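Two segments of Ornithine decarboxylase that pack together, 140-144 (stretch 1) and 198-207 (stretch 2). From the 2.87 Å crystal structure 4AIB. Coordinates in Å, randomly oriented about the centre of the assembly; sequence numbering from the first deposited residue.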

# COMPACT_ATOMS: atom_id res chain seq x y z
N MET A 140 17.46 10.19 -21.68
CA MET A 140 17.19 8.92 -22.34
C MET A 140 15.74 8.90 -22.81
O MET A 140 14.83 9.27 -22.06
CB MET A 140 17.46 7.76 -21.38
CG MET A 140 18.37 6.69 -21.96
SD MET A 140 18.56 5.22 -20.92
CE MET A 140 19.08 5.92 -19.36
N ILE A 141 15.53 8.47 -24.05
CA ILE A 141 14.18 8.43 -24.62
C ILE A 141 13.49 7.10 -24.34
O ILE A 141 14.03 6.03 -24.63
CB ILE A 141 14.19 8.80 -26.13
CG1 ILE A 141 12.77 9.03 -26.65
CG2 ILE A 141 14.95 7.76 -26.96
CD1 ILE A 141 12.69 9.88 -27.90
N ARG A 142 12.29 7.16 -23.75
CA ARG A 142 11.54 5.95 -23.42
C ARG A 142 10.63 5.51 -24.57
O ARG A 142 9.76 6.27 -24.99
CB ARG A 142 10.74 6.13 -22.12
CG ARG A 142 10.02 4.87 -21.66
CD ARG A 142 9.55 4.97 -20.22
NE ARG A 142 8.82 3.77 -19.80
CZ ARG A 142 8.46 3.51 -18.55
NH1 ARG A 142 8.75 4.34 -17.56
NH2 ARG A 142 7.80 2.39 -18.28
N ILE A 143 10.85 4.30 -25.05
CA ILE A 143 10.04 3.72 -26.13
C ILE A 143 9.27 2.49 -25.64
O ILE A 143 9.36 2.11 -24.47
CB ILE A 143 10.90 3.39 -27.39
CG1 ILE A 143 11.96 2.32 -27.09
CG2 ILE A 143 11.54 4.64 -27.96
CD1 ILE A 143 11.63 0.95 -27.64
N MET A 144 8.50 1.88 -26.54
CA MET A 144 7.73 0.67 -26.23
C MET A 144 8.01 -0.44 -27.24
O MET A 144 7.88 -1.62 -26.92
CB MET A 144 6.23 0.98 -26.19
CG MET A 144 5.80 1.80 -24.98
SD MET A 144 4.10 2.40 -25.11
CE MET A 144 3.17 0.89 -24.88
N LYS A 198 11.75 -7.60 -30.18
CA LYS A 198 11.12 -6.54 -30.96
C LYS A 198 11.49 -5.15 -30.45
O LYS A 198 11.74 -4.24 -31.23
CB LYS A 198 9.60 -6.72 -30.96
CG LYS A 198 8.88 -6.00 -32.09
CD LYS A 198 7.39 -6.32 -32.08
CE LYS A 198 6.69 -5.73 -33.29
NZ LYS A 198 5.24 -6.07 -33.31
N ALA A 199 11.54 -5.01 -29.12
CA ALA A 199 11.86 -3.73 -28.48
C ALA A 199 13.32 -3.32 -28.69
O ALA A 199 13.61 -2.12 -28.78
CB ALA A 199 11.52 -3.78 -27.00
N LEU A 200 14.22 -4.30 -28.77
CA LEU A 200 15.63 -4.05 -29.06
C LEU A 200 15.84 -3.63 -30.51
O LEU A 200 16.68 -2.77 -30.80
CB LEU A 200 16.48 -5.28 -28.74
CG LEU A 200 16.90 -5.53 -27.29
CD1 LEU A 200 17.44 -6.94 -27.13
CD2 LEU A 200 17.94 -4.51 -26.83
N THR A 201 15.09 -4.26 -31.42
CA THR A 201 15.13 -3.92 -32.84
C THR A 201 14.54 -2.52 -33.05
O THR A 201 15.03 -1.75 -33.89
CB THR A 201 14.36 -4.95 -33.69
OG1 THR A 201 14.73 -6.28 -33.28
CG2 THR A 201 14.66 -4.78 -35.17
N LYS A 202 13.50 -2.21 -32.29
CA LYS A 202 12.87 -0.89 -32.29
C LYS A 202 13.82 0.17 -31.72
O LYS A 202 13.83 1.32 -32.17
CB LYS A 202 11.57 -0.93 -31.49
CG LYS A 202 10.70 0.32 -31.60
CD LYS A 202 9.39 0.13 -30.86
CE LYS A 202 8.67 1.45 -30.64
NZ LYS A 202 7.32 1.26 -30.03
N ALA A 203 14.62 -0.23 -30.73
CA ALA A 203 15.62 0.65 -30.12
C ALA A 203 16.79 0.91 -31.06
O ALA A 203 17.33 2.02 -31.10
CB ALA A 203 16.10 0.08 -28.79
N ARG A 204 17.19 -0.13 -31.80
CA ARG A 204 18.28 -0.02 -32.77
C ARG A 204 17.95 0.97 -33.89
O ARG A 204 18.81 1.72 -34.35
CB ARG A 204 18.61 -1.40 -33.36
CG ARG A 204 19.77 -1.43 -34.35
CD ARG A 204 21.11 -1.19 -33.69
NE ARG A 204 22.15 -0.85 -34.66
CZ ARG A 204 22.47 0.39 -35.03
NH1 ARG A 204 21.82 1.43 -34.51
NH2 ARG A 204 23.43 0.59 -35.92
N ASN A 205 16.68 0.98 -34.30
CA ASN A 205 16.19 1.93 -35.29
C ASN A 205 16.13 3.36 -34.75
O ASN A 205 16.31 4.32 -35.50
CB ASN A 205 14.81 1.50 -35.81
CG ASN A 205 14.84 0.16 -36.53
OD1 ASN A 205 15.72 -0.10 -37.35
ND2 ASN A 205 13.87 -0.69 -36.22
N THR A 206 15.87 3.49 -33.45
CA THR A 206 15.83 4.78 -32.78
C THR A 206 17.23 5.39 -32.67
O THR A 206 17.39 6.62 -32.73
CB THR A 206 15.18 4.68 -31.38
OG1 THR A 206 13.96 3.94 -31.48
CG2 THR A 206 14.87 6.06 -30.82
N VAL A 207 18.24 4.54 -32.53
CA VAL A 207 19.64 4.97 -32.47
C VAL A 207 20.08 5.60 -33.80
O VAL A 207 20.60 6.71 -33.82
CB VAL A 207 20.59 3.80 -32.09
CG1 VAL A 207 22.05 4.21 -32.23
CG2 VAL A 207 20.32 3.33 -30.67

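Strands and helices that pack side by side rarely bond to each other directly; each satisfies its own backbone, and apolar side chains fill the space between. The two segments of ornithine decarboxylase are a compact example. The strand that runs through Ile141 and Arg142 and the helix that runs through Lys198 to Val207 approach to 10.2 Å between axes, with their N-to-C directions 138° apart, closer to antiparallel than to parallel. No hydrogen bond crosses between them, and the contact buries a modest 274 Å².

Within the helix the backbone bonds run from each amide to the carbonyl four residues earlier, as in Ala203 N to Ala199 O at 2.9 Å and Lys202 N to Lys198 O, also 2.9 Å. Thr206 adds a side-chain bond of the same pattern: its OG1 donates to Lys202 O at 2.7 Å, a carbonyl that also accepts from Thr206 N at 3.2 Å. With the hydroxyl tied back to its own helix, Thr206 can face an apolar neighbour without leaving that group unsatisfied.

The packing proper is van der Waals contact, and alternation along the strand selects the participants. The CA-to-CB bonds of Ile141 and Ile143 point toward the helix, whereas Met140 and Arg142 make no contact with it. Ile143 contributes most, with 76 Å² covered. Ile143 CD1 lies 3.8 Å from Ala199 O and 4.0 Å from Lys202 CD, so one methyl rests against both the helix backbone and the aliphatic part of a lysine. The carbonyl contact is not a bond, since a methyl group is no conventional donor; that oxygen is already engaged by Ala203 N. The CA atoms of Ile143 and Ala203 are 7.5 Å apart, and the CA-to-CB bond of Ala203 points sideways to the strand. Further along, Ile143 CG2 lies 4.3 Å from Thr206 OG1, and Ile141 CG2 meets Thr206 CG2 at 4.2 Å, a simple methyl-to-methyl contact.

At the C-terminal end of stretch 1 the character changes. Met144 CA comes within 6.4 Å of Ala199 CA, and Met144 O lies 4.2 Å from Ala199 CB. The CA-to-CB bond of Met144 points away overall, yet Met144 CB is 4.0 Å from Lys202 NZ, while Met144 C lies 3.3 Å from the same nitrogen. Lys202, all t from chi1 to chi4, thus reaches across fully extended, its methylenes passing Ile143 and its amine arriving beside Met144. Proximity is not bonding, however: the amine is hydrogen-bonded elsewhere in the structure.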